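Local coordinates for protein oxalate--CoA ligase (Arabidopsis thaliana, PDB 5IE2) that is an AMP-binding enzyme of the ANL superfamily, with an AMP-binding part followed by a smaller C-terminal domain, and holds adenosine-5'-triphosphate in this model, at residues I40-A44 / L74-A79; R46-A51 / L142-D146; H216-G221 / W256-V260; P307-Y312 / H332-V337; V436-F442 / N454-R460. All coordinates share one frame; numbering follows the deposited sequence.

Interaction 1 of 5, residues I40-A44 / L74-A79; sequences IERAA and LAVIRA
Arg78 takes hold of Glu41 side-on, between two packed helices. Arg78 NE gives a hydrogen bond to Glu41 OE2 at 2.7 Å. Arg78 NH2 gives a second one to Glu41 OE1 at 3.1 Å, so each nitrogen has its own oxygen. Both oxygens use the syn lone pair, and both lie near the guanidinium plane. The two flat groups are still turned 37° against each other. Glu41 leaves its helix pointing away from 74-79. A bend at chi2 (-64°) brings the carboxylate back to the arginine. Arg78 CG stands anti to the backbone N and lies 3.8 Å from Ala44 CB; the bend at chi2 then swings NE to the acid.

The rest is apolar. Ile40 divides its two branches: Ile40 CD1 meets Leu74 CD1 at 3.6 Å, and Ile40 CG2 rests on the backbone N of Ala75 at 3.7 Å. Small residues let the helices come close. Ala43 CB touches Ala75 CB at 3.7 Å, and Ala44 CB lies 3.5 Å from Ala75 O. The axes of the segments 40-44 and 74-78 pass 8.1 Å apart and cross at -61°; they lie on helices 33-50 and 67-78. Leu74 also packs on Leu6 and Leu10 of helix 6-16.

Arg78 NH1 is bonded to Leu157 O, so all three guanidinium nitrogens have an acceptor. The group is fixed in its plane, and the paired charges probably favour the ionised form of both side chains.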
# COMPACT_ATOMS: atom_id res chain seq x y z
N ILE A 40 -6.75 18.43 -14.19
CA ILE A 40 -7.37 17.10 -14.36
C ILE A 40 -8.55 17.19 -15.35
O ILE A 40 -8.64 16.38 -16.28
CB ILE A 40 -7.84 16.54 -13.00
CG1 ILE A 40 -6.65 16.21 -12.08
CG2 ILE A 40 -8.71 15.27 -13.20
CD1 ILE A 40 -7.09 16.12 -10.58
N GLU A 41 -9.41 18.18 -15.19
CA GLU A 41 -10.59 18.30 -16.07
C GLU A 41 -10.14 18.46 -17.52
O GLU A 41 -10.73 17.90 -18.46
CB GLU A 41 -11.47 19.54 -15.75
CG GLU A 41 -12.32 19.46 -14.54
CD GLU A 41 -13.40 18.37 -14.65
OE1 GLU A 41 -14.20 18.36 -15.61
OE2 GLU A 41 -13.39 17.52 -13.75
N ARG A 42 -9.12 19.29 -17.71
CA ARG A 42 -8.66 19.56 -19.08
C ARG A 42 -7.98 18.35 -19.71
O ARG A 42 -8.19 18.04 -20.91
CB ARG A 42 -7.70 20.77 -19.10
CG ARG A 42 -8.52 22.03 -18.73
CD ARG A 42 -7.58 23.25 -18.41
NE ARG A 42 -8.26 24.33 -17.65
CZ ARG A 42 -7.60 25.34 -17.07
NH1 ARG A 42 -6.27 25.37 -17.17
NH2 ARG A 42 -8.23 26.30 -16.37
N ALA A 43 -7.19 17.66 -18.90
CA ALA A 43 -6.58 16.44 -19.40
C ALA A 43 -7.63 15.38 -19.72
O ALA A 43 -7.47 14.64 -20.70
CB ALA A 43 -5.49 15.88 -18.33
N ALA A 44 -8.67 15.26 -18.91
CA ALA A 44 -9.72 14.27 -19.15
C ALA A 44 -10.42 14.62 -20.46
O ALA A 44 -10.75 13.75 -21.26
CB ALA A 44 -10.74 14.24 -17.98
N LEU A 74 -5.97 10.68 -12.16
CA LEU A 74 -7.31 11.23 -11.88
C LEU A 74 -8.05 11.63 -13.15
O LEU A 74 -9.29 11.61 -13.16
CB LEU A 74 -7.19 12.44 -10.94
CG LEU A 74 -6.74 11.97 -9.53
CD1 LEU A 74 -6.41 13.15 -8.61
CD2 LEU A 74 -7.86 11.04 -8.83
N ALA A 75 -7.31 12.03 -14.21
CA ALA A 75 -7.96 12.37 -15.51
C ALA A 75 -8.56 11.12 -16.15
O ALA A 75 -9.65 11.17 -16.72
CB ALA A 75 -6.98 13.05 -16.49
N VAL A 76 -7.84 10.01 -16.08
CA VAL A 76 -8.35 8.74 -16.61
C VAL A 76 -9.66 8.43 -15.89
O VAL A 76 -10.70 8.09 -16.55
CB VAL A 76 -7.32 7.58 -16.46
CG1 VAL A 76 -8.02 6.19 -16.66
CG2 VAL A 76 -6.16 7.79 -17.49
N ILE A 77 -9.61 8.47 -14.56
CA ILE A 77 -10.87 8.08 -13.88
C ILE A 77 -12.02 9.05 -14.11
O ILE A 77 -13.20 8.66 -14.27
CB ILE A 77 -10.54 7.95 -12.41
CG1 ILE A 77 -9.65 6.72 -12.26
CG2 ILE A 77 -11.71 7.89 -11.57
CD1 ILE A 77 -9.09 6.62 -10.91
N ARG A 78 -11.68 10.32 -14.19
CA ARG A 78 -12.68 11.36 -14.51
C ARG A 78 -13.35 11.13 -15.86
O ARG A 78 -14.56 11.37 -16.01
CB ARG A 78 -11.97 12.76 -14.50
CG ARG A 78 -12.92 13.92 -14.91
CD ARG A 78 -14.10 14.10 -13.89
NE ARG A 78 -14.83 15.30 -14.31
CZ ARG A 78 -16.10 15.33 -14.71
NH1 ARG A 78 -16.86 14.25 -14.68
NH2 ARG A 78 -16.61 16.49 -15.13
N ALA A 79 -12.58 10.61 -16.83
CA ALA A 79 -13.12 10.34 -18.17
C ALA A 79 -13.93 9.02 -18.21
O ALA A 79 -14.27 8.53 -19.29
CB ALA A 79 -11.97 10.30 -19.19

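Interaction 2 of 5, residues R46-A51 / L142-D146; sequences RLVSDA and LSVAD
Val144 O is gripped by two nitrogens of Arg46. Arg46 NH2 gives the sound bond, 2.9 Å from Val144 O with an N-H...O angle of 158°. Arg46 NH1 adds a weak bond to the same Val144 O at 3.4 Å. The oxygen lies almost in the guanidinium plane, so the arginine meets it with its edge. Arg46 NH2 also donates to a water, 3.0 Å away. That water accepts from Leu142 N too, and so bridges the arginine to the backbone. Elsewhere on the group, NH1 forms a salt bridge with Asp50, one helical turn on; the modelled bond is very short and its exact length is doubtful.

The Arg46 chain bends at both chi2 and chi3 (-79°), which folds the guanidinium back along the helix toward Asp50. Val144 CG1 then lies over one guanidinium face, 3.8 Å from Arg46 NH1.

The contact joins helix 33-50 to the loop that leaves strand 141-142, an outermost strand of a mixed five-stranded sheet. Leu142 ends that strand. Leu142 CD1 packs on Arg46 CB at 3.8 Å, and the leucine side chain also touches Met72 of helix 67-78.

Farther along the loop, Val144 CG2 comes 3.3 Å from Asp50 O. The Val144 chi1 of 65° places CG2 anti to the backbone N, facing the helix. A second water gives hydrogen bonds to Asp50 O and to Ala145 O. Asp146 is poorly ordered; its carboxylate is near that of Asp50, a like-charged neighbour.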
# COMPACT_ATOMS: atom_id res chain seq x y z
N ARG A 46 -9.07 16.10 -23.01
CA ARG A 46 -8.22 15.67 -24.10
C ARG A 46 -8.29 14.15 -24.30
O ARG A 46 -8.27 13.66 -25.44
CB ARG A 46 -6.78 16.11 -23.87
CG ARG A 46 -6.67 17.63 -23.88
CD ARG A 46 -6.34 18.13 -25.26
NE ARG A 46 -4.91 17.95 -25.53
CZ ARG A 46 -4.40 17.46 -26.66
NH1 ARG A 46 -5.20 17.10 -27.65
NH2 ARG A 46 -3.07 17.35 -26.80
N LEU A 47 -8.30 13.39 -23.21
CA LEU A 47 -8.41 11.92 -23.36
C LEU A 47 -9.68 11.53 -24.13
O LEU A 47 -9.65 10.66 -25.02
CB LEU A 47 -8.44 11.22 -21.98
CG LEU A 47 -7.13 11.30 -21.18
CD1 LEU A 47 -7.32 10.62 -19.80
CD2 LEU A 47 -6.04 10.57 -21.98
N VAL A 48 -10.81 12.16 -23.78
CA VAL A 48 -12.06 11.81 -24.44
C VAL A 48 -12.08 12.30 -25.90
O VAL A 48 -12.40 11.53 -26.80
CB VAL A 48 -13.27 12.38 -23.67
CG1 VAL A 48 -14.58 12.08 -24.40
CG2 VAL A 48 -13.32 11.79 -22.27
N SER A 49 -11.74 13.56 -26.13
CA SER A 49 -11.89 14.17 -27.47
C SER A 49 -10.81 13.77 -28.45
O SER A 49 -11.06 13.68 -29.63
CB SER A 49 -11.85 15.70 -27.38
OG SER A 49 -12.97 16.18 -26.64
N ASP A 50 -9.59 13.60 -27.96
CA ASP A 50 -8.45 13.45 -28.85
C ASP A 50 -7.80 12.08 -28.79
O ASP A 50 -7.14 11.67 -29.76
CB ASP A 50 -7.41 14.52 -28.54
CG ASP A 50 -7.96 15.95 -28.74
OD1 ASP A 50 -8.77 16.16 -29.68
OD2 ASP A 50 -7.61 16.86 -27.97
N ALA A 51 -7.97 11.37 -27.69
CA ALA A 51 -7.37 10.03 -27.55
C ALA A 51 -8.44 8.96 -27.65
O ALA A 51 -8.15 7.77 -27.55
CB ALA A 51 -6.57 9.91 -26.21
N LEU A 142 -0.18 16.78 -23.61
CA LEU A 142 -0.27 15.39 -24.06
C LEU A 142 0.17 15.28 -25.50
O LEU A 142 -0.17 16.14 -26.31
CB LEU A 142 -1.69 14.88 -23.93
CG LEU A 142 -2.14 14.67 -22.48
CD1 LEU A 142 -3.67 14.51 -22.51
CD2 LEU A 142 -1.50 13.40 -21.83
N SER A 143 0.87 14.20 -25.84
CA SER A 143 1.43 14.05 -27.19
C SER A 143 0.40 13.49 -28.18
O SER A 143 0.71 12.67 -29.01
CB SER A 143 2.64 13.15 -27.16
OG SER A 143 2.24 11.81 -26.86
N VAL A 144 -0.86 13.83 -28.00
CA VAL A 144 -1.85 13.41 -28.97
C VAL A 144 -2.31 14.67 -29.71
O VAL A 144 -2.42 15.74 -29.11
CB VAL A 144 -3.02 12.64 -28.29
CG1 VAL A 144 -3.80 13.54 -27.35
CG2 VAL A 144 -3.92 12.01 -29.34
N ALA A 145 -2.52 14.56 -31.01
CA ALA A 145 -2.91 15.71 -31.83
C ALA A 145 -4.25 16.32 -31.40
O ALA A 145 -5.12 15.59 -30.95
CB ALA A 145 -2.99 15.30 -33.31
N ASP A 146 -4.40 17.63 -31.55
CA ASP A 146 -5.71 18.27 -31.43
C ASP A 146 -6.59 17.91 -32.64
O ASP A 146 -7.75 17.50 -32.50
CB ASP A 146 -5.57 19.78 -31.31
CG ASP A 146 -6.89 20.48 -31.02
OD1 ASP A 146 -7.94 19.80 -30.94
OD2 ASP A 146 -6.89 21.72 -30.91
O HOH W 1 -2.13 18.73 -24.25
O HOH W 2 -6.56 13.25 -31.97

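Interaction 3 of 5, residues H216-G221 / W256-V260; sequences HGLLAG and WYTAV
His216 and Thr258 form the tight end of this contact. His216 NE2 and Thr258 OG1 are 2.6 Å apart in a nearly straight hydrogen bond (163°). Either atom could be the donor. The hydroxyl meets the edge of the imidazole, near its plane. Ala259 O also lies at the ring edge, 3.4 Å from His216 CE1. Val260 CG1 touches ND1 of His216 at 3.7 Å. The histidine reaches the strand because its CG stands anti to the backbone N (chi1 180°).

The other end is looser. Ala220 CB is 4.3 Å from Thr258 CG2, and Gly221 CA is 4.2 Å from Trp256 CH2. The exception is Ala220 O, which faces the indole edge in the ring plane, 3.4 Å from Trp256 CH2. This buried carbonyl has no hydrogen-bonding partner in the model. It belongs to a helix with a wider pi-type turn.

The contact sets helix 215-227 against strand 256-259, an outermost strand of a mixed sheet. His216 ND1 is bonded to Ser289 OG, and the ring stacks on His319. Arg286 binds Thr258 OG1 from the neighbouring strand. The His216 side chain is about 4 Å from a bound acetic acid, probably from the crystallisation liquor. With both nitrogens bonded, the imidazole is held against rotation.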
# COMPACT_ATOMS: atom_id res chain seq x y z
N HIS A 216 -1.38 1.03 -1.08
CA HIS A 216 -1.08 1.71 0.20
C HIS A 216 -0.71 3.20 -0.08
O HIS A 216 -1.36 4.13 0.44
CB HIS A 216 0.05 0.97 0.94
CG HIS A 216 0.45 1.57 2.27
ND1 HIS A 216 1.25 0.88 3.17
CD2 HIS A 216 0.29 2.81 2.79
CE1 HIS A 216 1.49 1.65 4.22
NE2 HIS A 216 0.95 2.83 4.00
N GLY A 217 0.33 3.42 -0.87
CA GLY A 217 0.69 4.82 -1.16
C GLY A 217 -0.41 5.53 -1.93
O GLY A 217 -0.70 6.71 -1.67
N LEU A 218 -1.05 4.82 -2.87
CA LEU A 218 -2.09 5.46 -3.68
C LEU A 218 -3.31 5.89 -2.86
O LEU A 218 -3.74 7.04 -2.96
CB LEU A 218 -2.54 4.51 -4.78
CG LEU A 218 -3.54 4.96 -5.82
CD1 LEU A 218 -2.92 6.17 -6.55
CD2 LEU A 218 -3.82 3.82 -6.82
N LEU A 219 -3.92 4.95 -2.10
CA LEU A 219 -5.15 5.27 -1.34
C LEU A 219 -4.90 6.10 -0.10
O LEU A 219 -5.62 7.06 0.17
CB LEU A 219 -5.92 3.98 -0.90
CG LEU A 219 -6.99 3.54 -1.89
CD1 LEU A 219 -8.20 4.55 -1.91
CD2 LEU A 219 -6.41 3.33 -3.34
N ALA A 220 -3.91 5.73 0.71
CA ALA A 220 -3.74 6.42 1.98
C ALA A 220 -2.95 7.69 1.83
O ALA A 220 -3.38 8.75 2.28
CB ALA A 220 -3.04 5.48 3.03
N GLY A 221 -1.75 7.57 1.26
CA GLY A 221 -0.92 8.78 1.13
C GLY A 221 -1.51 9.83 0.18
O GLY A 221 -1.61 11.00 0.54
N TRP A 256 1.93 14.13 9.17
CA TRP A 256 1.89 12.66 9.35
C TRP A 256 2.63 12.02 8.18
O TRP A 256 2.91 12.71 7.17
CB TRP A 256 0.40 12.18 9.40
CG TRP A 256 -0.31 12.33 8.10
CD1 TRP A 256 -0.71 13.52 7.51
CD2 TRP A 256 -0.70 11.28 7.20
NE1 TRP A 256 -1.35 13.26 6.32
CE2 TRP A 256 -1.40 11.90 6.12
CE3 TRP A 256 -0.61 9.87 7.24
CZ2 TRP A 256 -1.98 11.15 5.05
CZ3 TRP A 256 -1.19 9.10 6.18
CH2 TRP A 256 -1.84 9.76 5.08
N TYR A 257 2.90 10.70 8.26
CA TYR A 257 3.25 9.94 7.07
C TYR A 257 2.83 8.47 7.29
O TYR A 257 2.53 8.06 8.43
CB TYR A 257 4.78 10.03 6.68
CG TYR A 257 5.73 9.20 7.52
CD1 TYR A 257 6.20 7.95 7.08
CD2 TYR A 257 6.19 9.68 8.75
CE1 TYR A 257 7.09 7.19 7.84
CE2 TYR A 257 7.08 8.95 9.52
CZ TYR A 257 7.54 7.70 9.05
OH TYR A 257 8.41 6.96 9.81
N THR A 258 2.81 7.74 6.20
CA THR A 258 2.49 6.32 6.27
C THR A 258 3.55 5.56 5.50
O THR A 258 4.05 6.03 4.43
CB THR A 258 1.06 6.04 5.70
OG1 THR A 258 0.75 4.66 5.87
CG2 THR A 258 0.97 6.40 4.20
N ALA A 259 3.93 4.38 6.01
CA ALA A 259 4.94 3.60 5.33
C ALA A 259 4.78 2.16 5.72
O ALA A 259 3.97 1.83 6.61
CB ALA A 259 6.36 4.09 5.67
N VAL A 260 5.53 1.29 5.08
CA VAL A 260 5.55 -0.14 5.48
C VAL A 260 6.73 -0.37 6.47
O VAL A 260 7.69 0.43 6.50
CB VAL A 260 5.69 -1.05 4.24
CG1 VAL A 260 4.51 -0.79 3.26
CG2 VAL A 260 7.07 -0.79 3.53

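Interaction 4 of 5, residues P307-Y312 / H332-V337; sequences PVLEAY and HKPGSV. With ATP (adenosine-5'-triphosphate), chain C.
The His332 ring has Leu309 CD2 over one face. This CH-pi contact is 4.1 Å from CD2 to the ring centroid. Pro307 CB meets the same ring obliquely, 3.9 Å from His332 CE1. The Tyr312 ring turns its edge to the ligand ATP: Tyr312 CD1 is 3.8 Å from ATP N7, and C2' of the ribose also lies in the ring plane. Tyr312 OH is bonded to Asp394.

Glu310 and Val337 enclose the amino group of the adenine. ATP N6 gives hydrogen bonds to Glu310 OE2 at 3.1 Å and to Ala311 O at 2.9 Å. Glu310 reaches it with an extended chain, CG anti to the backbone N (chi1 -168°). Leu292 N is a further donor to OE2. Val337 CG1 packs 3.4 Å from ATP N6, while Val337 CB sits on Tyr312 CB at 3.5 Å. These residues line the ATP pocket. A water lies within hydrogen-bonding distance of Glu310 OE1 and Lys333 O, though it has more acceptors in reach than protons. Lys333 starts a type II beta turn ending at Ser336.

Strand 308-314 runs between strands 284-287 and 319-323 of one mixed sheet. The loop 332-337 leads on to strand 339-340. His332 NE2 is tied to Glu301 of helix 294-304.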
# COMPACT_ATOMS: atom_id res chain seq x y z
N PRO A 307 2.60 9.29 18.12
CA PRO A 307 1.97 7.96 18.22
C PRO A 307 2.06 7.18 16.90
O PRO A 307 1.85 7.73 15.83
CB PRO A 307 0.50 8.27 18.57
CG PRO A 307 0.30 9.67 17.96
CD PRO A 307 1.61 10.38 18.25
N VAL A 308 2.34 5.87 17.01
CA VAL A 308 2.50 5.02 15.82
C VAL A 308 1.30 4.11 15.73
O VAL A 308 1.06 3.32 16.66
CB VAL A 308 3.78 4.21 15.89
CG1 VAL A 308 3.86 3.20 14.73
CG2 VAL A 308 4.98 5.20 15.80
N LEU A 309 0.51 4.28 14.67
CA LEU A 309 -0.78 3.58 14.50
C LEU A 309 -0.65 2.56 13.38
O LEU A 309 -0.42 2.93 12.21
CB LEU A 309 -1.88 4.58 14.17
CG LEU A 309 -1.91 5.82 15.09
CD1 LEU A 309 -3.04 6.78 14.63
CD2 LEU A 309 -2.13 5.38 16.58
N GLU A 310 -0.80 1.29 13.74
CA GLU A 310 -0.74 0.23 12.76
C GLU A 310 -2.12 -0.09 12.17
O GLU A 310 -3.13 -0.12 12.89
CB GLU A 310 -0.17 -1.05 13.41
CG GLU A 310 0.19 -2.09 12.36
CD GLU A 310 0.79 -3.37 12.90
OE1 GLU A 310 0.81 -3.58 14.14
OE2 GLU A 310 1.24 -4.19 12.06
N ALA A 311 -2.14 -0.28 10.86
CA ALA A 311 -3.38 -0.62 10.15
C ALA A 311 -3.17 -1.95 9.40
O ALA A 311 -2.03 -2.35 9.17
CB ALA A 311 -3.75 0.47 9.15
N TYR A 312 -4.27 -2.55 8.97
CA TYR A 312 -4.31 -3.80 8.20
C TYR A 312 -5.09 -3.52 6.91
O TYR A 312 -6.14 -2.89 6.94
CB TYR A 312 -4.96 -4.88 9.06
CG TYR A 312 -5.48 -6.14 8.37
CD1 TYR A 312 -4.64 -6.94 7.59
CD2 TYR A 312 -6.77 -6.60 8.64
CE1 TYR A 312 -5.11 -8.18 7.01
CE2 TYR A 312 -7.23 -7.80 8.11
CZ TYR A 312 -6.42 -8.57 7.29
OH TYR A 312 -6.92 -9.73 6.75
N HIS A 332 -3.63 2.55 21.18
CA HIS A 332 -3.14 1.75 20.09
C HIS A 332 -2.32 0.62 20.71
O HIS A 332 -1.56 0.85 21.66
CB HIS A 332 -2.35 2.58 19.09
CG HIS A 332 -1.24 3.39 19.68
ND1 HIS A 332 -1.46 4.59 20.33
CD2 HIS A 332 0.10 3.22 19.64
CE1 HIS A 332 -0.30 5.11 20.69
NE2 HIS A 332 0.67 4.31 20.27
N LYS A 333 -2.52 -0.59 20.22
CA LYS A 333 -1.99 -1.80 20.85
C LYS A 333 -0.88 -2.39 20.01
O LYS A 333 -1.10 -2.79 18.87
CB LYS A 333 -3.11 -2.87 21.01
CG LYS A 333 -4.25 -2.49 21.93
CD LYS A 333 -5.12 -3.66 22.23
CE LYS A 333 -6.36 -3.25 23.06
NZ LYS A 333 -7.01 -4.52 23.58
N PRO A 334 0.33 -2.48 20.59
CA PRO A 334 1.42 -3.14 19.89
C PRO A 334 1.03 -4.57 19.57
O PRO A 334 0.37 -5.20 20.39
CB PRO A 334 2.60 -3.05 20.89
CG PRO A 334 2.23 -1.89 21.81
CD PRO A 334 0.72 -2.01 21.94
N GLY A 335 1.35 -5.06 18.38
CA GLY A 335 1.00 -6.43 18.03
C GLY A 335 -0.40 -6.53 17.41
O GLY A 335 -0.80 -7.61 16.94
N SER A 336 -1.12 -5.42 17.39
CA SER A 336 -2.54 -5.40 16.92
C SER A 336 -2.72 -4.45 15.76
O SER A 336 -2.00 -3.41 15.67
CB SER A 336 -3.49 -4.99 18.05
OG SER A 336 -4.83 -4.85 17.56
N VAL A 337 -3.67 -4.76 14.88
CA VAL A 337 -4.02 -3.87 13.80
C VAL A 337 -5.38 -3.16 14.04
O VAL A 337 -6.02 -2.64 13.10
CB VAL A 337 -3.99 -4.60 12.43
CG1 VAL A 337 -2.59 -5.03 12.10
CG2 VAL A 337 -4.86 -5.85 12.44
PG ATP C . -0.99 -12.02 -2.95
O1G ATP C . -0.66 -13.27 -2.14
O2G ATP C . -0.64 -12.13 -4.39
O3G ATP C . -2.45 -11.60 -2.75
PB ATP C . -0.35 -9.98 -1.01
O1B ATP C . 0.95 -9.55 -0.37
O2B ATP C . -1.36 -10.75 -0.23
O3B ATP C . -0.07 -10.78 -2.41
PA ATP C . -1.39 -7.22 -0.84
O1A ATP C . -2.86 -6.96 -1.12
O2A ATP C . -0.37 -6.25 -1.28
O3A ATP C . -1.02 -8.60 -1.58
O5' ATP C . -1.23 -7.58 0.71
C5' ATP C . -2.34 -7.75 1.63
C4' ATP C . -1.86 -8.72 2.72
O4' ATP C . -0.85 -8.07 3.51
C3' ATP C . -2.92 -9.01 3.74
O3' ATP C . -3.78 -10.04 3.25
C2' ATP C . -2.11 -9.46 4.94
O2' ATP C . -1.63 -10.80 4.71
C1' ATP C . -0.91 -8.57 4.84
N9 ATP C . -1.00 -7.40 5.74
C8 ATP C . -1.45 -6.16 5.47
N7 ATP C . -1.32 -5.38 6.59
C5 ATP C . -0.75 -6.17 7.56
C6 ATP C . -0.32 -5.96 8.96
N6 ATP C . -0.43 -4.72 9.54
N1 ATP C . 0.23 -7.03 9.59
C2 ATP C . 0.38 -8.23 8.99
N3 ATP C . 0.00 -8.50 7.71
C4 ATP C . -0.55 -7.48 6.99
O HOH W 3 0.55 -1.92 16.58

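Interaction 5 of 5, residues V436-F442 / N454-R460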
# COMPACT_ATOMS: atom_id res chain seq x y z
N VAL A 436 20.55 -7.57 15.63
CA VAL A 436 19.80 -7.88 14.41
C VAL A 436 19.21 -6.60 13.82
O VAL A 436 18.52 -5.83 14.49
CB VAL A 436 18.65 -8.90 14.69
CG1 VAL A 436 17.78 -9.03 13.49
CG2 VAL A 436 19.23 -10.27 15.08
N SER A 437 19.53 -6.34 12.56
CA SER A 437 18.99 -5.18 11.88
C SER A 437 17.75 -5.60 11.10
O SER A 437 16.78 -4.82 10.98
CB SER A 437 20.01 -4.55 10.94
OG SER A 437 19.78 -5.01 9.64
N GLN A 438 17.78 -6.80 10.54
CA GLN A 438 16.58 -7.29 9.87
C GLN A 438 16.40 -8.80 10.09
O GLN A 438 17.37 -9.51 10.29
CB GLN A 438 16.60 -6.98 8.37
CG GLN A 438 15.31 -7.38 7.64
CD GLN A 438 14.04 -6.64 8.14
OE1 GLN A 438 13.43 -7.01 9.17
NE2 GLN A 438 13.62 -5.60 7.38
N GLY A 439 15.18 -9.29 10.08
CA GLY A 439 15.00 -10.74 10.29
C GLY A 439 13.70 -11.28 9.70
O GLY A 439 12.70 -10.55 9.67
N VAL A 440 13.69 -12.54 9.25
CA VAL A 440 12.47 -13.10 8.66
C VAL A 440 12.42 -14.59 8.96
O VAL A 440 13.41 -15.32 8.78
CB VAL A 440 12.38 -12.88 7.10
CG1 VAL A 440 13.59 -13.48 6.41
CG2 VAL A 440 11.09 -13.49 6.53
N ALA A 441 11.28 -15.06 9.47
CA ALA A 441 11.10 -16.49 9.74
C ALA A 441 10.28 -17.12 8.64
O ALA A 441 9.49 -16.43 8.01
CB ALA A 441 10.40 -16.72 11.11
N PHE A 442 10.43 -18.44 8.45
CA PHE A 442 9.76 -19.11 7.33
C PHE A 442 9.72 -20.62 7.54
O PHE A 442 10.56 -21.19 8.26
CB PHE A 442 10.45 -18.77 5.99
CG PHE A 442 11.93 -19.09 5.94
CD1 PHE A 442 12.36 -20.34 5.54
CD2 PHE A 442 12.89 -18.13 6.25
CE1 PHE A 442 13.72 -20.65 5.47
CE2 PHE A 442 14.25 -18.43 6.18
CZ PHE A 442 14.66 -19.70 5.80
N ASN A 454 12.53 -22.16 10.17
CA ASN A 454 13.86 -21.60 10.01
C ASN A 454 13.76 -20.07 9.97
O ASN A 454 12.67 -19.52 9.92
CB ASN A 454 14.51 -22.09 8.72
CG ASN A 454 15.03 -23.51 8.80
OD1 ASN A 454 14.76 -24.26 9.75
ND2 ASN A 454 15.79 -23.89 7.80
N CYS A 455 14.89 -19.38 9.97
CA CYS A 455 14.85 -17.95 9.79
C CYS A 455 16.14 -17.44 9.12
O CYS A 455 17.11 -18.19 9.02
CB CYS A 455 14.65 -17.25 11.14
SG CYS A 455 16.11 -17.27 12.23
N ALA A 456 16.13 -16.19 8.66
CA ALA A 456 17.33 -15.50 8.15
C ALA A 456 17.44 -14.15 8.82
O ALA A 456 16.40 -13.45 9.02
CB ALA A 456 17.26 -15.36 6.63
N VAL A 457 18.65 -13.76 9.18
CA VAL A 457 18.85 -12.46 9.77
C VAL A 457 19.98 -11.70 9.07
O VAL A 457 20.93 -12.30 8.55
CB VAL A 457 19.18 -12.54 11.31
CG1 VAL A 457 18.08 -13.20 12.07
CG2 VAL A 457 20.43 -13.30 11.52
N ILE A 458 19.83 -10.39 9.05
CA ILE A 458 20.89 -9.45 8.71
C ILE A 458 21.41 -8.80 9.98
O ILE A 458 20.64 -8.12 10.71
CB ILE A 458 20.37 -8.35 7.77
CG1 ILE A 458 19.84 -8.96 6.48
CG2 ILE A 458 21.45 -7.31 7.49
CD1 ILE A 458 19.20 -7.94 5.57
N PRO A 459 22.72 -9.02 10.26
CA PRO A 459 23.34 -8.42 11.44
C PRO A 459 23.56 -6.93 11.23
O PRO A 459 23.58 -6.45 10.08
CB PRO A 459 24.67 -9.21 11.59
CG PRO A 459 24.91 -9.85 10.28
CD PRO A 459 23.60 -9.97 9.55
N ARG A 460 23.62 -6.20 12.33
CA ARG A 460 23.94 -4.78 12.28
C ARG A 460 25.39 -4.64 11.86
O ARG A 460 26.23 -5.48 12.23
CB ARG A 460 23.73 -4.12 13.64
CG ARG A 460 22.27 -3.97 14.02
CD ARG A 460 22.14 -3.41 15.41
NE ARG A 460 20.73 -3.39 15.79
CZ ARG A 460 19.87 -2.43 15.44
NH1 ARG A 460 20.28 -1.39 14.71
NH2 ARG A 460 18.60 -2.51 15.84
O HOH W 4 18.16 -4.65 17.45
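A beta hairpin of the C-terminal domain brings these segments together, strand 436-446 antiparallel to strand 450-459. Gln438 with Ile458, Val440 with Ala456 and Phe442 with Asn454 are hydrogen-bonded pairs. Gly439 with Val457 and Ala441 with Cys455 are non-hydrogen-bonded pairs between them. Ala456 N gives a bond to Val440 O at 2.9 Å, and Val440 N returns one to Ala456 O.

The regular pairing breaks at a classic beta bulge. Ser437 and Gln438 both face Ile458, and both backbone nitrogens donate to Ile458 O. Ser437 N is 2.8 Å from Ile458 O, nearly along the C=O axis. Gln438 N is 3.2 Å from the same Ile458 O, in the carbonyl plane and on a lone pair.

Phe442, Val440 and Ala456 share a face that packs on helix 503-510. The phenyl ring lies over its strand partner. Its chi1 of 57° puts CG between the backbone N and carbonyl carbon, and the ring folds across the neighbouring strand. The backbone oxygen Asn454 O then sits over one ring face, 3.9 Å above the plane and offset toward the rim. Asn454 CB touches Phe442 CE1 at 3.6 Å. On the other face of the sheet Ala441 packs on Val426 and Cys455 on Leu430, both of helix 423-430. Strand 487-489 lies parallel to 450-459 on its far side.

Gln438 NE2 is bonded to Gln265 OE1. The same side chain bends back at chi2, and Gln438 OE1 accepts from Gly439 N at 3.0 Å.

Interactions 1 and 2 are neighbours, with centres 11 Å apart. Both use helix 33-50, and they touch where Leu47 CD1 packs on Val76 N at 3.8 Å. Interactions 3 and 4 reach the same mixed sheet, one through its outermost strand 256-259 and the other through strand 308-314; their centres are 15 Å apart. Interaction 4 meets ATP directly, while His216 of interaction 3 has its side chain about 8 Å from it. Interaction 5 belongs to the C-terminal domain, its centre 22 Å from that of interaction 4. Its Val440 side chain is about 12 Å from ATP. Interactions 1 and 4 lie on opposite sides of the chain's centre.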